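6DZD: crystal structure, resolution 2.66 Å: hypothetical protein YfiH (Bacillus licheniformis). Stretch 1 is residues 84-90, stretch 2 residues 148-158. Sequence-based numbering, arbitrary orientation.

Stretch 1 84-90: DQTHEDR
Stretch 2 148-158: AHAGWKGTALG

Stretch 2 runs from a strand (148-150) through Gly 151, the N-cap, into a helix that starts at Trp 152. Stretch 1 is irregular and lies against it. No direct hydrogen bond joins the two; three waters do.

Ala 148 makes no contact. His 149 points toward stretch 1 (chi1 158°, t; chi2 -100°). Gln 85, with chi1 m and chi2 t, lies over one face of its ring, Gln 85 NE2 3.3 Å from His 149 CG. The edge of His 149 meets the face of His 87: His 149 CE1 is 3.3 Å from His 87 NE2, the centroids are 4.5 Å apart and the planes stand at 90°. Water 2 donates to His 149 O and Glu 88 O, 2.7 Å each.

Ala 150 points away. At Gly 151 (phi/psi -77/-161) an ideal CB would come within 3.2 Å of His 87 ND1, so the absent side chain leaves room for that ring. Gly 151 O accepts from Thr 155 N (2.9 Å) and from Thr 155 OG1 (2.5 Å, very short).

His 87 has positive phi (56/36), with chi1 m and chi2 -109°. His 87 O sits 3.3 Å from Lys 153 CB. The Lys 153 side chain is m, t, t, t, and its CD lies 4.1 Å from His 87 CB. Water 1 accepts from Lys 153 N (2.9 Å) and bonds His 87 ND1 (3.3 Å).

Gly 154 marks the closest CA register, its CA 5.3 Å from Glu 88 CA. Gly 154 CA is 4.2 Å from Glu 88 O.

Leu 157 (m, t) closes the contact. Leu 157 CD1 packs 3.6 Å from Glu 88 CA, and Leu 157 CB lies 3.8 Å from Asp 89 CB, with Asp 89 chi1 p. Water 3 donates to Leu 157 O (3.0 Å) and Asp 89 OD2 (2.9 Å). Gly 158 then leaves helical geometry at phi/psi 73/38, in a Schellman motif.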

ATOM      1  N   ASP A  84     -11.788  -1.111  -5.237  1.00 18.27           N
ATOM      2  CA  ASP A  84     -12.675  -0.167  -4.569  1.00 20.13           C
ATOM      3  C   ASP A  84     -12.349  -0.269  -3.088  1.00 20.32           C
ATOM      4  O   ASP A  84     -12.850  -1.151  -2.391  1.00 21.03           O
ATOM      5  CB  ASP A  84     -14.129  -0.519  -4.874  1.00 21.49           C
ATOM      6  CG  ASP A  84     -15.097   0.041  -3.859  1.00 22.78           C
ATOM      7  OD1 ASP A  84     -15.191   1.285  -3.747  1.00 23.16           O
ATOM      8  OD2 ASP A  84     -15.752  -0.774  -3.177  1.00 23.02           O
ATOM      9  N   GLN A  85     -11.487   0.615  -2.601  1.00 21.49           N
ATOM     10  CA  GLN A  85     -10.901   0.431  -1.283  1.00 19.75           C
ATOM     11  C   GLN A  85     -11.816   1.012  -0.213  1.00 20.31           C
ATOM     12  O   GLN A  85     -12.065   2.224  -0.193  1.00 20.02           O
ATOM     13  CB  GLN A  85      -9.510   1.053  -1.240  1.00 16.90           C
ATOM     14  CG  GLN A  85      -8.468   0.312  -2.091  1.00 15.96           C
ATOM     15  CD  GLN A  85      -7.241   1.154  -2.365  1.00 14.67           C
ATOM     16  OE1 GLN A  85      -6.802   1.292  -3.506  1.00 14.63           O
ATOM     17  NE2 GLN A  85      -6.689   1.741  -1.311  1.00 13.89           N
ATOM     18  N   THR A  86     -12.309   0.145   0.682  1.00 17.57           N
ATOM     19  CA  THR A  86     -13.264   0.538   1.713  1.00 17.97           C
ATOM     20  C   THR A  86     -12.675   0.488   3.124  1.00 16.90           C
ATOM     21  O   THR A  86     -13.427   0.480   4.097  1.00 17.41           O
ATOM     22  CB  THR A  86     -14.525  -0.331   1.647  1.00 19.48           C
ATOM     23  OG1 THR A  86     -14.178  -1.705   1.834  1.00 19.62           O
ATOM     24  CG2 THR A  86     -15.236  -0.165   0.316  1.00 20.64           C
ATOM     25  N   HIS A  87     -11.351   0.435   3.262  1.00 20.95           N
ATOM     26  CA  HIS A  87     -10.711   0.473   4.576  1.00 19.41           C
ATOM     27  C   HIS A  87     -11.211  -0.630   5.507  1.00 20.15           C
ATOM     28  O   HIS A  87     -11.314  -0.435   6.725  1.00 19.71           O
ATOM     29  CB  HIS A  87     -10.888   1.848   5.218  1.00 18.72           C
ATOM     30  CG  HIS A  87     -10.079   2.913   4.546  1.00 17.75           C
ATOM     31  ND1 HIS A  87      -8.974   3.494   5.133  1.00 16.38           N
ATOM     32  CD2 HIS A  87     -10.177   3.451   3.309  1.00 18.17           C
ATOM     33  CE1 HIS A  87      -8.446   4.368   4.297  1.00 15.87           C
ATOM     34  NE2 HIS A  87      -9.155   4.358   3.181  1.00 16.88           N
ATOM     35  N   GLU A  88     -11.489  -1.800   4.936  1.00 17.36           N
ATOM     36  CA  GLU A  88     -11.746  -3.038   5.645  1.00 18.00           C
ATOM     37  C   GLU A  88     -10.626  -4.017   5.282  1.00 17.68           C
ATOM     38  O   GLU A  88      -9.503  -3.596   4.960  1.00 16.27           O
ATOM     39  CB  GLU A  88     -13.133  -3.552   5.266  1.00 19.90           C
ATOM     40  CG  GLU A  88     -14.203  -2.475   5.248  1.00 19.98           C
ATOM     41  CD  GLU A  88     -15.498  -2.926   4.588  1.00 21.57           C
ATOM     42  OE1 GLU A  88     -16.353  -3.479   5.306  1.00 21.76           O
ATOM     43  OE2 GLU A  88     -15.695  -2.676   3.373  1.00 22.61           O
ATOM     44  N   ASP A  89     -10.905  -5.314   5.361  1.00 16.04           N
ATOM     45  CA  ASP A  89      -9.819  -6.284   5.337  1.00 15.64           C
ATOM     46  C   ASP A  89     -10.070  -7.404   4.336  1.00 16.79           C
ATOM     47  O   ASP A  89      -9.661  -8.541   4.560  1.00 17.16           O
ATOM     48  CB  ASP A  89      -9.566  -6.845   6.732  1.00 15.64           C
ATOM     49  CG  ASP A  89     -10.745  -7.637   7.266  1.00 16.91           C
ATOM     50  OD1 ASP A  89     -11.881  -7.483   6.750  1.00 17.68           O
ATOM     51  OD2 ASP A  89     -10.532  -8.425   8.211  1.00 17.18           O
ATOM     52  N   ARG A  90     -10.725  -7.100   3.223  1.00 17.55           N
ATOM     53  CA  ARG A  90     -10.969  -8.102   2.196  1.00 17.96           C
ATOM     54  C   ARG A  90      -9.749  -8.254   1.286  1.00 16.81           C
ATOM     55  O   ARG A  90      -9.206  -7.264   0.780  1.00 15.83           O
ATOM     56  CB  ARG A  90     -12.204  -7.729   1.377  1.00 18.78           C
ATOM     57  CG  ARG A  90     -12.678  -8.811   0.427  1.00 19.34           C
ATOM     58  CD  ARG A  90     -13.916  -8.370  -0.355  1.00 20.15           C
ATOM     59  N   ALA A 148      -1.297  -4.926   0.150  1.00 16.58           N
ATOM     60  CA  ALA A 148      -2.407  -4.611   1.026  1.00 14.98           C
ATOM     61  C   ALA A 148      -2.367  -3.141   1.446  1.00 16.51           C
ATOM     62  O   ALA A 148      -1.299  -2.563   1.691  1.00 16.33           O
ATOM     63  CB  ALA A 148      -2.393  -5.528   2.241  1.00 15.67           C
ATOM     64  N   HIS A 149      -3.564  -2.574   1.598  1.00 18.91           N
ATOM     65  CA  HIS A 149      -3.778  -1.183   1.982  1.00 18.70           C
ATOM     66  C   HIS A 149      -4.300  -1.127   3.416  1.00 19.24           C
ATOM     67  O   HIS A 149      -5.428  -1.571   3.688  1.00 20.15           O
ATOM     68  CB  HIS A 149      -4.766  -0.539   1.009  1.00 19.05           C
ATOM     69  CG  HIS A 149      -5.464   0.675   1.547  1.00 19.38           C
ATOM     70  ND1 HIS A 149      -6.747   0.629   2.053  1.00 20.59           N
ATOM     71  CD2 HIS A 149      -5.077   1.973   1.616  1.00 18.91           C
ATOM     72  CE1 HIS A 149      -7.112   1.843   2.430  1.00 20.59           C
ATOM     73  NE2 HIS A 149      -6.121   2.679   2.171  1.00 19.55           N
ATOM     74  N   ALA A 150      -3.500  -0.553   4.325  1.00 18.52           N
ATOM     75  CA  ALA A 150      -3.826  -0.564   5.757  1.00 19.10           C
ATOM     76  C   ALA A 150      -3.784   0.845   6.329  1.00 18.87           C
ATOM     77  O   ALA A 150      -2.706   1.342   6.659  1.00 18.96           O
ATOM     78  CB  ALA A 150      -2.873  -1.459   6.542  1.00 19.81           C
ATOM     79  N   GLY A 151      -4.959   1.475   6.463  1.00 18.86           N
ATOM     80  CA  GLY A 151      -5.112   2.637   7.315  1.00 18.92           C
ATOM     81  C   GLY A 151      -5.171   2.198   8.765  1.00 19.58           C
ATOM     82  O   GLY A 151      -4.786   1.082   9.116  1.00 20.03           O
ATOM     83  N   TRP A 152      -5.686   3.073   9.622  1.00 18.83           N
ATOM     84  CA  TRP A 152      -5.825   2.649  11.009  1.00 19.63           C
ATOM     85  C   TRP A 152      -6.882   1.557  11.147  1.00 20.20           C
ATOM     86  O   TRP A 152      -6.734   0.649  11.986  1.00 20.88           O
ATOM     87  CB  TRP A 152      -6.140   3.841  11.914  1.00 20.03           C
ATOM     88  CG  TRP A 152      -7.552   4.350  11.850  1.00 20.35           C
ATOM     89  CD1 TRP A 152      -7.991   5.458  11.185  1.00 20.25           C
ATOM     90  CD2 TRP A 152      -8.706   3.794  12.501  1.00 21.24           C
ATOM     91  NE1 TRP A 152      -9.341   5.628  11.377  1.00 21.31           N
ATOM     92  CE2 TRP A 152      -9.807   4.622  12.183  1.00 21.94           C
ATOM     93  CE3 TRP A 152      -8.917   2.677  13.320  1.00 21.80           C
ATOM     94  CZ2 TRP A 152     -11.104   4.362  12.649  1.00 23.22           C
ATOM     95  CZ3 TRP A 152     -10.204   2.424  13.782  1.00 23.00           C
ATOM     96  CH2 TRP A 152     -11.280   3.268  13.444  1.00 23.74           C
ATOM     97  N   LYS A 153      -7.937   1.618  10.319  1.00 20.41           N
ATOM     98  CA  LYS A 153      -8.973   0.586  10.347  1.00 21.24           C
ATOM     99  C   LYS A 153      -8.421  -0.757   9.888  1.00 21.38           C
ATOM    100  O   LYS A 153      -8.499  -1.764  10.609  1.00 22.06           O
ATOM    101  CB  LYS A 153     -10.148   0.984   9.458  1.00 21.61           C
ATOM    102  CG  LYS A 153     -11.081   1.947  10.096  1.00 22.00           C
ATOM    103  CD  LYS A 153     -11.962   2.655   9.069  1.00 22.43           C
ATOM    104  CE  LYS A 153     -13.006   3.552   9.778  1.00 23.08           C
ATOM    105  NZ  LYS A 153     -14.125   4.027   8.883  1.00 24.02           N
ATOM    106  N   GLY A 154      -7.840  -0.785   8.684  1.00 19.35           N
ATOM    107  CA  GLY A 154      -7.264  -2.023   8.189  1.00 19.53           C
ATOM    108  C   GLY A 154      -6.168  -2.531   9.086  1.00 19.64           C
ATOM    109  O   GLY A 154      -5.925  -3.733   9.154  1.00 20.31           O
ATOM    110  N   THR A 155      -5.500  -1.627   9.794  1.00 19.42           N
ATOM    111  CA  THR A 155      -4.471  -2.058  10.725  1.00 20.19           C
ATOM    112  C   THR A 155      -5.103  -2.738  11.927  1.00 21.23           C
ATOM    113  O   THR A 155      -4.730  -3.862  12.284  1.00 22.17           O
ATOM    114  CB  THR A 155      -3.594  -0.870  11.115  1.00 20.02           C
ATOM    115  OG1 THR A 155      -2.962  -0.377   9.923  1.00 19.13           O
ATOM    116  CG2 THR A 155      -2.512  -1.295  12.123  1.00 21.42           C
ATOM    117  N   ALA A 156      -6.112  -2.099  12.520  1.00 18.99           N
ATOM    118  CA  ALA A 156      -6.824  -2.729  13.624  1.00 20.12           C
ATOM    119  C   ALA A 156      -7.462  -4.052  13.197  1.00 20.19           C
ATOM    120  O   ALA A 156      -7.567  -4.973  14.004  1.00 21.03           O
ATOM    121  CB  ALA A 156      -7.878  -1.761  14.172  1.00 20.72           C
ATOM    122  N   LEU A 157      -7.862  -4.182  11.931  1.00 18.18           N
ATOM    123  CA  LEU A 157      -8.430  -5.441  11.466  1.00 18.48           C
ATOM    124  C   LEU A 157      -7.373  -6.505  11.237  1.00 18.32           C
ATOM    125  O   LEU A 157      -7.719  -7.692  11.168  1.00 18.87           O
ATOM    126  CB  LEU A 157      -9.210  -5.237  10.169  1.00 18.17           C
ATOM    127  CG  LEU A 157     -10.590  -4.593  10.336  1.00 18.85           C
ATOM    128  CD1 LEU A 157     -11.133  -4.083   8.990  1.00 18.67           C
ATOM    129  CD2 LEU A 157     -11.578  -5.532  11.008  1.00 19.98           C
ATOM    130  N   GLY A 158      -6.106  -6.114  11.133  1.00 17.49           N
ATOM    131  CA  GLY A 158      -5.041  -7.059  10.857  1.00 17.98           C
ATOM    132  C   GLY A 158      -5.047  -7.549   9.425  1.00 17.60           C
ATOM    133  O   GLY A 158      -4.741  -8.724   9.174  1.00 18.28           O
TER
HETATM  134  O   HOH W   1      -8.490   3.692   8.387  1.00 15.46           O
HETATM  135  O   HOH W   2      -7.912  -1.405   4.736  1.00 14.42           O
HETATM  136  O   HOH W   3      -7.870  -9.371   8.729  1.00 14.33           O